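PDB 2JDA: YECBM32 from Yersinia enterocolitica, which binds polygalacturonic acid, the backbone of pectin, as a periplasmic carbohydrate-binding module with a bound calcium ion. Local coordinates for residues 22-27 / 37-42; 12-17 / 43-48. One frame throughout, in Å; residues are numbered along the deposited sequence.

Contact 1: residues 22-27 / 37-42; sequences KGHVPA and RWAASG
Arg37 stacks its guanidinium on the imidazole of His24, centres 4.0 Å apart and planes inclined by 26°. The two side chains run side by side in the same direction, and CE1 of His24 sits over the middle of the guanidinium; on the imidazole, NE of Arg37 lies toward the rim, and Lys22 O approaches the opposite face. An extended chain from CG to NE carries the arginine alongside the ring. One water in the imidazole plane bonds His24 ND1 at 2.7 Å and accepts from Arg37 N, tying the ring to the backbone of its stacking partner. On the backbone, Ala39 N donates to His24 O over 3.3 Å, from above the carbonyl plane, and Trp38 CA makes a CA-H...O contact with the same oxygen. An inverse gamma turn centred on His24, with a weak Val25 N to Gly23 O bond, bends the loop here. Pro26 CG meets Trp38 CD1 at 3.9 Å. Trp38 CG lies anti to the backbone N (chi1 169°). Arg37 also makes a cation-pi contact with Phe64. The contact lays the loop that follows strand 10-15 against the start of strand 38-41, which pairs antiparallel with strand 125-133.

Contact 2: residues 12-17 / 43-48; sequences AVTASG and ESWVQL
Strands 12-15 and 44-48 run antiparallel, their axes 4.6 Å apart at closest approach, with Thr14 and Gln47 forming a hydrogen-bonded pair flanked by the non-hydrogen-bonded pairs Val13-Leu48 and Ala15-Val46. Thr14 N donates to Gln47 O, and Gln47 N returns a bond to Thr14 O at 2.8 Å. Where the first strand ends, Ser16 takes over: its N donates to Trp45 O, and its OG accepts from Trp45 N at 3.0 Å, so a side chain continues the ladder. The first torsion of Ser16 (chi1 55°) sets OG between the backbone N and the carbonyl carbon, from where it also reaches a water that donates to Ser44 OG; that hydroxyl has a second partner in Gly42 O. The indole of Trp45 turns one face to the backbone of Ala15 and Ser16. Ser16 CB stands over the five-membered ring, 3.6 Å from its centroid, as a CH-pi contact, and Ser16 N and Ala15 C lie over the same face. Thr14 OG1 instead meets the ring at its edge, 3.6 Å from CZ3. The same hydroxyl touches Gln47 CB and shares a water with Gln47 O, while Gln47 OE1 bonds a glycerol, probably from crystallisation. On the face bearing Val13, Ala15, Val46 and Leu48 the contacts are apolar: Val13 CG1 meets Val46 CG2 at 3.7 Å, and CG2 of Val13 lies beside Leu48 CD2 at 4.0 Å. Leu48 continues inward to Ile131 and Ile133 of strand 125-133. An outermost strand paired to its neighbour, with apolar residues turned toward a second layer and Thr14, Gln47 and the indole of Trp45 on the other face, is characteristic of the beta-sandwich of F5/8 type C (discoidin-like) domains.

How the contacts relate
Contact 2 joins two strands of the five-stranded sheet, whereas contact 1 sets a loop against a strand of the other sheet. Both are partly buried, contact 2 nearer the chain centre (about 9 Å against 12 Å, centre to centre). Contact 2 relies on regular backbone pairing, an apolar inner face and an outer one mixing Thr14 and Gln47 with the Trp45 indole; contact 1 has one direct backbone hydrogen bond and depends more on a cationic stack and bridging water, the Arg37 side chain lying about 6 Å from the calcium ion without binding it. They meet where Trp38 NE1 bonds Gly17 O (2.9 Å), Trp38 touches Ala15, Ser44 and Val46, and Pro26 CG packs on Ala15 CB.

Contact 1: residues 22-27 / 37-42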
ATOM      1  N   LYS A  22     -15.242  -8.159  10.405  1.00 12.39           N
ATOM      2  CA  LYS A  22     -15.673  -6.831  10.042  1.00 13.05           C
ATOM      3  C   LYS A  22     -15.711  -6.677   8.526  1.00 12.80           C
ATOM      4  O   LYS A  22     -16.176  -5.660   8.019  1.00 14.77           O
ATOM      5  CB  LYS A  22     -14.754  -5.816  10.689  1.00 14.27           C
ATOM      6  CG  LYS A  22     -14.910  -5.774  12.211  1.00 15.79           C
ATOM      7  CD  LYS A  22     -16.246  -5.139  12.590  1.00 19.37           C
ATOM      8  CE  LYS A  22     -16.338  -4.796  14.077  1.00 21.96           C
ATOM      9  NZ  LYS A  22     -17.674  -4.109  14.325  1.00 24.27           N
ATOM     10  N   GLY A  23     -15.213  -7.656   7.799  1.00 11.79           N
ATOM     11  CA  GLY A  23     -15.192  -7.517   6.342  1.00 12.85           C
ATOM     12  C   GLY A  23     -14.257  -6.463   5.772  1.00 11.49           C
ATOM     13  O   GLY A  23     -14.553  -5.853   4.746  1.00 11.52           O
ATOM     14  N   HIS A  24     -13.117  -6.296   6.412  1.00 11.28           N
ATOM     15  CA  HIS A  24     -12.081  -5.366   5.944  1.00  9.77           C
ATOM     16  C   HIS A  24     -11.208  -6.096   4.881  1.00  9.69           C
ATOM     17  O   HIS A  24     -10.032  -6.445   5.108  1.00 10.49           O
ATOM     18  CB  HIS A  24     -11.209  -4.898   7.102  1.00 11.24           C
ATOM     19  CG  HIS A  24     -11.966  -4.176   8.162  1.00 11.13           C
ATOM     20  ND1 HIS A  24     -12.818  -3.111   7.910  1.00 12.10           N
ATOM     21  CD2 HIS A  24     -11.972  -4.357   9.496  1.00 13.36           C
ATOM     22  CE1 HIS A  24     -13.334  -2.666   9.037  1.00 12.61           C
ATOM     23  NE2 HIS A  24     -12.775  -3.354  10.023  1.00 11.75           N
ATOM     24  N   VAL A  25     -11.839  -6.351   3.757  1.00  9.55           N
ATOM     25  CA  VAL A  25     -11.343  -7.224   2.716  1.00  9.70           C
ATOM     26  C   VAL A  25     -10.265  -6.530   1.876  1.00  9.37           C
ATOM     27  O   VAL A  25     -10.218  -5.307   1.819  1.00  9.87           O
ATOM     28  CB  VAL A  25     -12.495  -7.690   1.775  1.00 10.28           C
ATOM     29  CG1 VAL A  25     -13.464  -8.633   2.526  1.00 11.15           C
ATOM     30  CG2 VAL A  25     -13.227  -6.500   1.143  1.00  9.79           C
ATOM     31  N   PRO A  26      -9.435  -7.311   1.202  1.00  9.41           N
ATOM     32  CA  PRO A  26      -8.374  -6.730   0.383  1.00 10.08           C
ATOM     33  C   PRO A  26      -8.848  -5.714  -0.678  1.00  9.37           C
ATOM     34  O   PRO A  26      -8.239  -4.642  -0.846  1.00  9.93           O
ATOM     35  CB  PRO A  26      -7.720  -7.970  -0.235  1.00 10.59           C
ATOM     36  CG  PRO A  26      -7.928  -9.017   0.789  1.00 11.80           C
ATOM     37  CD  PRO A  26      -9.338  -8.782   1.257  1.00 10.30           C
ATOM     38  N   ALA A  27      -9.977  -5.970  -1.336  1.00  9.95           N
ATOM     39  CA  ALA A  27     -10.456  -5.056  -2.362  1.00 10.31           C
ATOM     40  C   ALA A  27     -10.761  -3.662  -1.833  1.00 10.68           C
ATOM     41  O   ALA A  27     -10.819  -2.688  -2.574  1.00 11.49           O
ATOM     42  CB  ALA A  27     -11.619  -5.650  -3.077  1.00 10.76           C
ATOM     43  N   ARG A  37     -11.469  -0.090   4.438  1.00 10.59           N
ATOM     44  CA  ARG A  37     -10.073  -0.494   4.595  1.00 10.51           C
ATOM     45  C   ARG A  37      -9.888  -1.972   4.494  1.00 10.22           C
ATOM     46  O   ARG A  37     -10.794  -2.742   4.720  1.00 10.04           O
ATOM     47  CB  ARG A  37      -9.539   0.002   5.929  1.00 10.60           C
ATOM     48  CG  ARG A  37     -10.169  -0.584   7.174  1.00 11.47           C
ATOM     49  CD  ARG A  37      -9.664   0.069   8.429  1.00 13.40           C
ATOM     50  NE  ARG A  37     -10.274  -0.378   9.675  1.00 15.46           N
ATOM     51  CZ  ARG A  37     -11.370   0.125  10.186  1.00 16.86           C
ATOM     52  NH1 ARG A  37     -12.091   1.021   9.530  1.00 18.92           N
ATOM     53  NH2 ARG A  37     -11.752  -0.334  11.358  1.00 21.76           N
ATOM     54  N   TRP A  38      -8.680  -2.335   4.089  1.00  9.57           N
ATOM     55  CA  TRP A  38      -8.127  -3.661   4.318  1.00  9.30           C
ATOM     56  C   TRP A  38      -7.417  -3.640   5.657  1.00  9.54           C
ATOM     57  O   TRP A  38      -6.670  -2.704   5.958  1.00 10.63           O
ATOM     58  CB  TRP A  38      -7.098  -3.998   3.222  1.00  8.86           C
ATOM     59  CG  TRP A  38      -6.283  -5.224   3.520  1.00  8.87           C
ATOM     60  CD1 TRP A  38      -6.758  -6.515   3.583  1.00  9.64           C
ATOM     61  CD2 TRP A  38      -4.897  -5.300   3.810  1.00  9.17           C
ATOM     62  NE1 TRP A  38      -5.765  -7.376   3.962  1.00  9.76           N
ATOM     63  CE2 TRP A  38      -4.590  -6.661   4.058  1.00 10.08           C
ATOM     64  CE3 TRP A  38      -3.856  -4.347   3.927  1.00  9.97           C
ATOM     65  CZ2 TRP A  38      -3.312  -7.077   4.406  1.00 11.10           C
ATOM     66  CZ3 TRP A  38      -2.607  -4.765   4.260  1.00 10.97           C
ATOM     67  CH2 TRP A  38      -2.340  -6.139   4.489  1.00 10.76           C
ATOM     68  N   ALA A  39      -7.600  -4.692   6.430  1.00  9.61           N
ATOM     69  CA  ALA A  39      -6.893  -4.863   7.708  1.00  9.71           C
ATOM     70  C   ALA A  39      -6.566  -6.332   7.933  1.00  9.66           C
ATOM     71  O   ALA A  39      -7.392  -7.199   7.686  1.00 10.57           O
ATOM     72  CB  ALA A  39      -7.693  -4.368   8.864  1.00 10.87           C
ATOM     73  N   ALA A  40      -5.360  -6.594   8.435  1.00  9.92           N
ATOM     74  CA  ALA A  40      -4.891  -7.957   8.715  1.00 10.58           C
ATOM     75  C   ALA A  40      -3.933  -7.882   9.881  1.00  9.94           C
ATOM     76  O   ALA A  40      -3.328  -6.852  10.099  1.00 11.05           O
ATOM     77  CB  ALA A  40      -4.202  -8.529   7.513  1.00 10.53           C
ATOM     78  N   SER A  41      -3.765  -8.980  10.634  1.00 11.74           N
ATOM     79  CA  SER A  41      -2.925  -8.984  11.833  1.00 11.89           C
ATOM     80  C   SER A  41      -1.653  -9.797  11.611  1.00 11.05           C
ATOM     81  O   SER A  41      -1.605 -10.779  10.844  1.00 12.47           O
ATOM     82  CB  SER A  41      -3.696  -9.486  13.045  1.00 14.27           C
ATOM     83  OG  SER A  41      -4.310 -10.684  12.821  1.00 18.57           O
ATOM     84  N   GLY A  42      -0.597  -9.351  12.301  1.00 11.43           N
ATOM     85  CA  GLY A  42       0.699  -9.956  12.173  1.00 11.33           C
ATOM     86  C   GLY A  42       1.395  -9.552  10.896  1.00 11.64           C
ATOM     87  O   GLY A  42       0.970  -8.599  10.234  1.00 16.08           O
TER
HETATM   88  O   HOH W   1     -13.600  -1.470   5.869  1.00 15.24           O

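Contact 2: residues 12-17 / 43-48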
ATOM      1  N   ALA A  12      -6.910  -6.375  -9.716  1.00 14.61           N
ATOM      2  CA  ALA A  12      -7.043  -7.504  -8.802  1.00 13.94           C
ATOM      3  C   ALA A  12      -6.201  -7.214  -7.580  1.00 13.53           C
ATOM      4  O   ALA A  12      -5.117  -6.669  -7.699  1.00 14.05           O
ATOM      5  CB  ALA A  12      -6.618  -8.762  -9.448  1.00 14.62           C
ATOM      6  N   VAL A  13      -6.744  -7.550  -6.433  1.00 10.93           N
ATOM      7  CA  VAL A  13      -6.053  -7.415  -5.162  1.00 10.60           C
ATOM      8  C   VAL A  13      -6.112  -8.763  -4.473  1.00 11.17           C
ATOM      9  O   VAL A  13      -7.180  -9.416  -4.465  1.00 12.15           O
ATOM     10  CB  VAL A  13      -6.674  -6.341  -4.242  1.00 10.30           C
ATOM     11  CG1 VAL A  13      -5.908  -6.243  -2.914  1.00 12.03           C
ATOM     12  CG2 VAL A  13      -6.741  -5.027  -4.930  1.00 11.35           C
ATOM     13  N   THR A  14      -4.998  -9.183  -3.884  1.00  9.91           N
ATOM     14  CA  THR A  14      -4.943 -10.390  -3.064  1.00 10.06           C
ATOM     15  C   THR A  14      -4.239 -10.018  -1.773  1.00  9.80           C
ATOM     16  O   THR A  14      -3.514  -9.022  -1.702  1.00  9.80           O
ATOM     17  CB  THR A  14      -4.257 -11.561  -3.769  1.00 10.90           C
ATOM     18  OG1 THR A  14      -2.957 -11.149  -4.224  1.00 11.92           O
ATOM     19  CG2 THR A  14      -5.020 -12.008  -4.970  1.00 12.10           C
ATOM     20  N   ALA A  15      -4.380 -10.841  -0.762  1.00 10.26           N
ATOM     21  CA  ALA A  15      -3.705 -10.592   0.504  1.00  9.87           C
ATOM     22  C   ALA A  15      -3.448 -11.879   1.294  1.00  9.74           C
ATOM     23  O   ALA A  15      -4.090 -12.911   1.075  1.00 10.50           O
ATOM     24  CB  ALA A  15      -4.496  -9.603   1.341  1.00 10.20           C
ATOM     25  N   SER A  16      -2.530 -11.783   2.259  1.00  9.26           N
ATOM     26  CA  SER A  16      -2.247 -12.865   3.154  1.00 10.06           C
ATOM     27  C   SER A  16      -3.459 -13.254   3.992  1.00 10.90           C
ATOM     28  O   SER A  16      -3.576 -14.419   4.368  1.00 11.37           O
ATOM     29  CB  SER A  16      -1.138 -12.455   4.116  1.00 10.84           C
ATOM     30  OG  SER A  16      -1.429 -11.290   4.801  1.00 10.91           O
ATOM     31  N   GLY A  17      -4.283 -12.275   4.324  1.00 10.14           N
ATOM     32  CA  GLY A  17      -5.423 -12.435   5.208  1.00  9.93           C
ATOM     33  C   GLY A  17      -6.123 -11.124   5.380  1.00  9.04           C
ATOM     34  O   GLY A  17      -5.703 -10.139   4.792  1.00  9.92           O
ATOM     35  N   GLU A  43       2.478 -10.189  10.558  1.00 10.41           N
ATOM     36  CA  GLU A  43       3.187  -9.880   9.326  1.00 10.91           C
ATOM     37  C   GLU A  43       2.297 -10.379   8.204  1.00  9.94           C
ATOM     38  O   GLU A  43       1.934 -11.563   8.146  1.00  9.99           O
ATOM     39  CB  GLU A  43       4.570 -10.519   9.268  1.00 12.56           C
ATOM     40  CG  GLU A  43       5.594  -9.828  10.146  1.00 14.85           C
ATOM     41  CD  GLU A  43       6.996 -10.474  10.030  1.00 14.18           C
ATOM     42  OE1 GLU A  43       7.407 -10.718   8.863  1.00 17.46           O
ATOM     43  OE2 GLU A  43       7.614 -10.522  11.127  1.00 17.62           O
ATOM     44  N   SER A  44       1.956  -9.459   7.308  1.00  9.73           N
ATOM     45  CA  SER A  44       0.938  -9.652   6.308  1.00 10.05           C
ATOM     46  C   SER A  44       1.456  -9.142   4.950  1.00  8.75           C
ATOM     47  O   SER A  44       2.571  -8.571   4.859  1.00  9.18           O
ATOM     48  CB  SER A  44      -0.301  -8.911   6.724  1.00 10.14           C
ATOM     49  OG  SER A  44      -0.800  -9.372   7.958  1.00 12.57           O
ATOM     50  N   TRP A  45       0.656  -9.292   3.926  1.00  9.40           N
ATOM     51  CA  TRP A  45       0.976  -8.688   2.631  1.00  9.74           C
ATOM     52  C   TRP A  45      -0.309  -8.433   1.895  1.00  9.30           C
ATOM     53  O   TRP A  45      -1.307  -9.107   2.093  1.00  9.51           O
ATOM     54  CB  TRP A  45       1.960  -9.533   1.774  1.00  9.11           C
ATOM     55  CG  TRP A  45       1.544 -10.927   1.522  1.00 10.50           C
ATOM     56  CD1 TRP A  45       1.831 -12.013   2.288  1.00  9.68           C
ATOM     57  CD2 TRP A  45       0.604 -11.374   0.537  1.00  8.93           C
ATOM     58  NE1 TRP A  45       1.176 -13.123   1.792  1.00 11.31           N
ATOM     59  CE2 TRP A  45       0.415 -12.748   0.720  1.00  9.13           C
ATOM     60  CE3 TRP A  45      -0.071 -10.746  -0.521  1.00  9.44           C
ATOM     61  CZ2 TRP A  45      -0.424 -13.504  -0.084  1.00 10.10           C
ATOM     62  CZ3 TRP A  45      -0.877 -11.514  -1.341  1.00  9.80           C
ATOM     63  CH2 TRP A  45      -1.060 -12.878  -1.110  1.00 11.44           C
ATOM     64  N   VAL A  46      -0.273  -7.423   1.025  1.00  8.97           N
ATOM     65  CA  VAL A  46      -1.351  -7.102   0.094  1.00  9.09           C
ATOM     66  C   VAL A  46      -0.712  -6.828  -1.249  1.00  8.95           C
ATOM     67  O   VAL A  46       0.326  -6.138  -1.327  1.00 10.04           O
ATOM     68  CB  VAL A  46      -2.210  -5.944   0.635  1.00  9.10           C
ATOM     69  CG1 VAL A  46      -1.428  -4.640   0.841  1.00 10.59           C
ATOM     70  CG2 VAL A  46      -3.416  -5.716  -0.294  1.00  9.55           C
ATOM     71  N   GLN A  47      -1.289  -7.424  -2.289  1.00  9.36           N
ATOM     72  CA  GLN A  47      -0.698  -7.427  -3.630  1.00  8.60           C
ATOM     73  C   GLN A  47      -1.678  -6.861  -4.623  1.00  9.03           C
ATOM     74  O   GLN A  47      -2.821  -7.254  -4.674  1.00 10.28           O
ATOM     75  CB  GLN A  47      -0.281  -8.828  -4.019  1.00  9.96           C
ATOM     76  CG  GLN A  47       0.297  -8.975  -5.419  1.00 10.59           C
ATOM     77  CD  GLN A  47       0.703 -10.395  -5.705  1.00 11.24           C
ATOM     78  OE1 GLN A  47       1.580 -10.909  -5.022  1.00 13.63           O
ATOM     79  NE2 GLN A  47       0.042 -11.052  -6.680  1.00 14.31           N
ATOM     80  N   LEU A  48      -1.214  -5.884  -5.374  1.00  9.85           N
ATOM     81  CA  LEU A  48      -1.971  -5.120  -6.360  1.00  9.96           C
ATOM     82  C   LEU A  48      -1.543  -5.564  -7.735  1.00 10.66           C
ATOM     83  O   LEU A  48      -0.331  -5.494  -8.066  1.00 11.48           O
ATOM     84  CB  LEU A  48      -1.720  -3.633  -6.193  1.00 10.97           C
ATOM     85  CG  LEU A  48      -1.837  -3.099  -4.796  1.00 13.79           C
ATOM     86  CD1 LEU A  48      -1.382  -1.654  -4.750  1.00 18.26           C
ATOM     87  CD2 LEU A  48      -3.221  -3.271  -4.239  1.00 16.32           C
TER
HETATM   88  O   HOH W   2      -2.869  -9.553  -6.528  1.00 13.86           O
HETATM   89  O   HOH W   3      -2.253 -11.661   7.271  1.00 15.82           O